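Long-range contact in putative (Helicobacter pylori, PDB 4O8S), which probably transfers nucleotides, being a nucleotidyltransferase-superfamily protein of the AbiEii toxin family: residues A[29-41]-A[148-160]. Numbering follows the deposited sequence.
Sequences GETALYLGYGLNR and RDLFDLHFLAKHY
Arg41 lies along Phe151 and ends on Asp152, and its atoms can be followed outward from the backbone. Arg41 CB sits 3.7 Å from Phe151 CZ, and Arg41 CG passes Phe151 CE1. Arg41 CD then rests over the ring face, 3.9 Å from the Phe151 centroid and 26° off the normal, a CH-pi contact. The chain is extended from CG to NE, which carries the guanidinium past the ring to the carboxylate. There Arg41 NE donates to Asp152 OD1 and Arg41 NH2 to Asp152 OD2, both at 2.8 Å and the second nearly straight, a side-on bidentate salt bridge using the syn lone pair of each oxygen. Arg41 NH2 also donates to Glu30 OE1, reaching it from above the carboxylate plane. Arg148 CG lies over the centre of one guanidinium face and Leu39 CD2 near the rim of the other, while the paired bonds to Asp152 fix the rotation of the group. In this nucleotidyltransferase-superfamily protein the contact joins helix 29-36, whose Ala32 and Leu35 touch strand 121-124, and the turn after it to helix 147-159. Lys133 of helix 126-139 bridges Glu30, Asp149 and Asp152, probably offsetting their crowded negative charge. Farther along, Leu39 CA stands over the Phe155 face, 3.9 Å from its centroid. At the far end of the contact, Tyr160 OH donates to Tyr37 O at 2.5 Å, tilted from the carbonyl plane, while the edge of Tyr37 faces the Tyr160 ring in an offset edge-to-face pair, planes 80° apart.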
loop_
_atom_site.group_PDB
_atom_site.type_symbol
_atom_site.label_atom_id
_atom_site.label_comp_id
_atom_site.label_asym_id
_atom_site.label_seq_id
_atom_site.Cartn_x
_atom_site.Cartn_y
_atom_site.Cartn_z
ATOM N N GLY A 29 3.039 -0.189 -1.799
ATOM C CA GLY A 29 2.075 -0.823 -0.928
ATOM C C GLY A 29 1.099 0.090 -0.230
ATOM O O GLY A 29 0.691 1.151 -0.759
ATOM N N GLU A 30 0.739 -0.311 0.984
ATOM C CA GLU A 30 -0.384 0.291 1.683
ATOM C C GLU A 30 -0.156 1.730 2.060
ATOM O O GLU A 30 -1.050 2.573 1.927
ATOM C CB GLU A 30 -0.729 -0.561 2.906
ATOM C CG GLU A 30 -1.277 -1.898 2.435
ATOM C CD GLU A 30 -1.313 -2.959 3.514
ATOM O OE1 GLU A 30 -1.191 -2.615 4.717
ATOM O OE2 GLU A 30 -1.491 -4.143 3.142
ATOM N N THR A 31 1.039 2.030 2.539
ATOM C CA THR A 31 1.295 3.386 2.985
ATOM C C THR A 31 1.506 4.320 1.789
ATOM O O THR A 31 1.351 5.534 1.921
ATOM C CB THR A 31 2.417 3.419 4.049
ATOM O OG1 THR A 31 1.999 2.605 5.172
ATOM C CG2 THR A 31 2.706 4.852 4.548
ATOM N N ALA A 32 1.803 3.759 0.617
ATOM C CA ALA A 32 1.819 4.574 -0.610
ATOM C C ALA A 32 0.395 5.021 -0.918
ATOM O O ALA A 32 0.137 6.198 -1.207
ATOM C CB ALA A 32 2.368 3.782 -1.775
ATOM N N LEU A 33 -0.543 4.090 -0.815
ATOM C CA LEU A 33 -1.958 4.447 -0.967
ATOM C C LEU A 33 -2.396 5.517 0.045
ATOM O O LEU A 33 -3.111 6.474 -0.307
ATOM C CB LEU A 33 -2.833 3.206 -0.855
ATOM C CG LEU A 33 -2.689 2.199 -1.994
ATOM C CD1 LEU A 33 -3.525 0.964 -1.703
ATOM C CD2 LEU A 33 -3.111 2.818 -3.336
ATOM N N TYR A 34 -1.936 5.388 1.288
ATOM C CA TYR A 34 -2.331 6.325 2.335
ATOM C C TYR A 34 -1.740 7.731 2.200
ATOM O O TYR A 34 -2.464 8.718 2.366
ATOM C CB TYR A 34 -2.000 5.767 3.720
ATOM C CG TYR A 34 -2.358 6.717 4.839
ATOM C CD1 TYR A 34 -3.693 6.965 5.165
ATOM C CD2 TYR A 34 -1.374 7.374 5.566
ATOM C CE1 TYR A 34 -4.037 7.839 6.200
ATOM C CE2 TYR A 34 -1.709 8.257 6.604
ATOM C CZ TYR A 34 -3.047 8.483 6.911
ATOM O OH TYR A 34 -3.401 9.349 7.929
ATOM N N LEU A 35 -0.438 7.821 1.920
ATOM C CA LEU A 35 0.245 9.115 1.860
ATOM C C LEU A 35 0.075 9.760 0.483
ATOM O O LEU A 35 0.096 10.979 0.349
ATOM C CB LEU A 35 1.742 8.950 2.136
ATOM C CG LEU A 35 2.156 8.577 3.566
ATOM C CD1 LEU A 35 3.674 8.492 3.693
ATOM C CD2 LEU A 35 1.595 9.590 4.555
ATOM N N GLY A 36 -0.063 8.928 -0.541
ATOM C CA GLY A 36 -0.090 9.426 -1.901
ATOM C C GLY A 36 -1.451 9.441 -2.581
ATOM O O GLY A 36 -1.690 10.291 -3.440
ATOM N N TYR A 37 -2.346 8.525 -2.218
ATOM C CA TYR A 37 -3.537 8.366 -3.042
ATOM C C TYR A 37 -4.880 8.472 -2.326
ATOM O O TYR A 37 -5.916 8.135 -2.911
ATOM C CB TYR A 37 -3.452 7.066 -3.836
ATOM C CG TYR A 37 -2.245 7.001 -4.761
ATOM C CD1 TYR A 37 -2.174 7.802 -5.900
ATOM C CD2 TYR A 37 -1.184 6.130 -4.499
ATOM C CE1 TYR A 37 -1.079 7.739 -6.756
ATOM C CE2 TYR A 37 -0.083 6.053 -5.349
ATOM C CZ TYR A 37 -0.035 6.857 -6.474
ATOM O OH TYR A 37 1.038 6.790 -7.336
ATOM N N GLY A 38 -4.872 8.929 -1.079
ATOM C CA GLY A 38 -6.114 9.201 -0.371
ATOM C C GLY A 38 -6.826 8.008 0.254
ATOM O O GLY A 38 -8.041 8.053 0.505
ATOM N N LEU A 39 -6.090 6.930 0.516
ATOM C CA LEU A 39 -6.699 5.767 1.157
ATOM C C LEU A 39 -7.412 6.187 2.451
ATOM O O LEU A 39 -6.849 6.940 3.254
ATOM C CB LEU A 39 -5.621 4.718 1.479
ATOM C CG LEU A 39 -6.084 3.418 2.146
ATOM C CD1 LEU A 39 -6.934 2.591 1.207
ATOM C CD2 LEU A 39 -4.855 2.600 2.604
ATOM N N ASN A 40 -8.630 5.695 2.671
ATOM C CA ASN A 40 -9.404 6.134 3.836
ATOM C C ASN A 40 -9.374 5.155 5.019
ATOM O O ASN A 40 -10.387 4.932 5.690
ATOM C CB ASN A 40 -10.853 6.472 3.441
ATOM C CG ASN A 40 -11.575 5.293 2.846
ATOM O OD1 ASN A 40 -10.954 4.407 2.242
ATOM N ND2 ASN A 40 -12.892 5.253 3.026
ATOM N N ARG A 41 -8.207 4.558 5.256
ATOM C CA ARG A 41 -7.942 3.854 6.510
ATOM C C ARG A 41 -6.498 4.204 6.801
ATOM O O ARG A 41 -5.762 4.602 5.889
ATOM C CB ARG A 41 -8.109 2.341 6.344
ATOM C CG ARG A 41 -7.068 1.686 5.422
ATOM C CD ARG A 41 -7.138 0.159 5.509
ATOM N NE ARG A 41 -6.139 -0.503 4.668
ATOM C CZ ARG A 41 -4.871 -0.685 5.038
ATOM N NH1 ARG A 41 -4.473 -0.251 6.227
ATOM N NH2 ARG A 41 -4.003 -1.296 4.228
ATOM N N ARG A 148 -7.180 -6.234 4.899
ATOM C CA ARG A 148 -6.690 -4.997 4.292
ATOM C C ARG A 148 -6.588 -5.109 2.787
ATOM O O ARG A 148 -6.784 -4.116 2.083
ATOM C CB ARG A 148 -5.324 -4.631 4.861
ATOM C CG ARG A 148 -5.393 -4.139 6.285
ATOM C CD ARG A 148 -4.026 -4.172 6.976
ATOM N NE ARG A 148 -4.194 -4.028 8.421
ATOM C CZ ARG A 148 -3.204 -3.800 9.286
ATOM N NH1 ARG A 148 -1.944 -3.667 8.867
ATOM N NH2 ARG A 148 -3.482 -3.698 10.579
ATOM N N ASP A 149 -6.273 -6.304 2.287
ATOM C CA ASP A 149 -6.167 -6.493 0.850
ATOM C C ASP A 149 -7.525 -6.243 0.186
ATOM O O ASP A 149 -7.613 -5.651 -0.899
ATOM C CB ASP A 149 -5.670 -7.903 0.534
ATOM C CG ASP A 149 -4.236 -8.133 1.001
ATOM O OD1 ASP A 149 -3.510 -7.129 1.191
ATOM O OD2 ASP A 149 -3.842 -9.314 1.180
ATOM N N LEU A 150 -8.584 -6.697 0.846
ATOM C CA LEU A 150 -9.933 -6.502 0.328
ATOM C C LEU A 150 -10.334 -5.033 0.392
ATOM O O LEU A 150 -10.834 -4.477 -0.592
ATOM C CB LEU A 150 -10.933 -7.349 1.118
ATOM C CG LEU A 150 -12.384 -7.208 0.656
ATOM C CD1 LEU A 150 -12.522 -7.529 -0.829
ATOM C CD2 LEU A 150 -13.281 -8.115 1.473
ATOM N N PHE A 151 -10.108 -4.407 1.544
ATOM C CA PHE A 151 -10.414 -2.994 1.718
ATOM C C PHE A 151 -9.724 -2.172 0.634
ATOM O O PHE A 151 -10.334 -1.310 -0.022
ATOM C CB PHE A 151 -9.891 -2.525 3.073
ATOM C CG PHE A 151 -10.253 -1.097 3.406
ATOM C CD1 PHE A 151 -9.510 -0.030 2.897
ATOM C CD2 PHE A 151 -11.341 -0.821 4.236
ATOM C CE1 PHE A 151 -9.849 1.297 3.203
ATOM C CE2 PHE A 151 -11.700 0.502 4.544
ATOM C CZ PHE A 151 -10.948 1.562 4.029
ATOM N N ASP A 152 -8.431 -2.422 0.472
ATOM C CA ASP A 152 -7.635 -1.631 -0.452
ATOM C C ASP A 152 -8.028 -1.854 -1.900
ATOM O O ASP A 152 -8.120 -0.885 -2.672
ATOM C CB ASP A 152 -6.146 -1.901 -0.254
ATOM C CG ASP A 152 -5.691 -1.596 1.156
ATOM O OD1 ASP A 152 -6.398 -0.844 1.854
ATOM O OD2 ASP A 152 -4.624 -2.105 1.568
ATOM N N LEU A 153 -8.265 -3.113 -2.276
ATOM C CA LEU A 153 -8.666 -3.413 -3.653
ATOM C C LEU A 153 -10.032 -2.807 -3.977
ATOM O O LEU A 153 -10.261 -2.347 -5.095
ATOM C CB LEU A 153 -8.671 -4.920 -3.926
ATOM C CG LEU A 153 -7.282 -5.509 -4.229
ATOM C CD1 LEU A 153 -7.377 -7.022 -4.412
ATOM C CD2 LEU A 153 -6.703 -4.853 -5.475
ATOM N N HIS A 154 -10.926 -2.808 -2.989
ATOM C CA HIS A 154 -12.230 -2.171 -3.123
ATOM C C HIS A 154 -12.049 -0.662 -3.304
ATOM O O HIS A 154 -12.657 -0.064 -4.187
ATOM C CB HIS A 154 -13.080 -2.488 -1.892
ATOM C CG HIS A 154 -14.355 -1.712 -1.816
ATOM N ND1 HIS A 154 -14.429 -0.456 -1.246
ATOM C CD2 HIS A 154 -15.612 -2.017 -2.224
ATOM C CE1 HIS A 154 -15.675 -0.019 -1.316
ATOM N NE2 HIS A 154 -16.412 -0.947 -1.905
ATOM N N PHE A 155 -11.191 -0.057 -2.478
ATOM C CA PHE A 155 -10.873 1.363 -2.585
ATOM C C PHE A 155 -10.338 1.691 -3.973
ATOM O O PHE A 155 -10.696 2.725 -4.579
ATOM C CB PHE A 155 -9.808 1.731 -1.547
ATOM C CG PHE A 155 -9.204 3.094 -1.752
ATOM C CD1 PHE A 155 -9.847 4.235 -1.267
ATOM C CD2 PHE A 155 -7.997 3.246 -2.440
ATOM C CE1 PHE A 155 -9.311 5.491 -1.466
ATOM C CE2 PHE A 155 -7.451 4.515 -2.652
ATOM C CZ PHE A 155 -8.104 5.645 -2.156
ATOM N N LEU A 156 -9.449 0.830 -4.463
ATOM C CA LEU A 156 -8.836 1.031 -5.773
ATOM C C LEU A 156 -9.857 0.902 -6.910
ATOM O O LEU A 156 -9.889 1.736 -7.805
ATOM C CB LEU A 156 -7.680 0.040 -5.970
ATOM C CG LEU A 156 -6.439 0.457 -5.151
ATOM C CD1 LEU A 156 -5.474 -0.694 -5.019
ATOM C CD2 LEU A 156 -5.731 1.649 -5.808
ATOM N N ALA A 157 -10.681 -0.140 -6.882
ATOM C CA ALA A 157 -11.701 -0.320 -7.912
ATOM C C ALA A 157 -12.708 0.832 -7.896
ATOM O O ALA A 157 -13.199 1.267 -8.948
ATOM C CB ALA A 157 -12.421 -1.658 -7.717
ATOM N N LYS A 158 -13.010 1.333 -6.704
ATOM C CA LYS A 158 -14.016 2.381 -6.561
ATOM C C LYS A 158 -13.506 3.753 -7.001
ATOM O O LYS A 158 -14.232 4.513 -7.648
ATOM C CB LYS A 158 -14.497 2.454 -5.104
ATOM C CG LYS A 158 -15.753 3.321 -4.880
ATOM C CD LYS A 158 -16.108 3.393 -3.389
ATOM C CE LYS A 158 -17.404 4.168 -3.147
ATOM N NZ LYS A 158 -18.594 3.261 -3.057
ATOM N N HIS A 159 -12.267 4.086 -6.639
ATOM C CA HIS A 159 -11.777 5.442 -6.864
ATOM C C HIS A 159 -10.721 5.555 -7.955
ATOM O O HIS A 159 -10.411 6.664 -8.417
ATOM C CB HIS A 159 -11.232 6.030 -5.566
ATOM C CG HIS A 159 -12.243 6.083 -4.467
ATOM N ND1 HIS A 159 -13.237 7.039 -4.417
ATOM C CD2 HIS A 159 -12.425 5.292 -3.380
ATOM C CE1 HIS A 159 -13.978 6.844 -3.338
ATOM N NE2 HIS A 159 -13.509 5.787 -2.696
ATOM N N TYR A 160 -10.153 4.428 -8.368
ATOM C CA TYR A 160 -9.104 4.501 -9.383
ATOM C C TYR A 160 -9.328 3.513 -10.513
ATOM O O TYR A 160 -8.374 2.917 -11.024
ATOM C CB TYR A 160 -7.731 4.275 -8.745
ATOM C CG TYR A 160 -7.308 5.404 -7.845
ATOM C CD1 TYR A 160 -6.659 6.517 -8.361
ATOM C CD2 TYR A 160 -7.560 5.364 -6.481
ATOM C CE1 TYR A 160 -6.267 7.563 -7.540
ATOM C CE2 TYR A 160 -7.170 6.409 -5.650
ATOM C CZ TYR A 160 -6.531 7.506 -6.193
ATOM O OH TYR A 160 -6.130 8.554 -5.385
HETATM O O HOH W 1 -0.537 -4.550 6.278
HETATM O O HOH W 2 -2.174 -6.698 3.761
#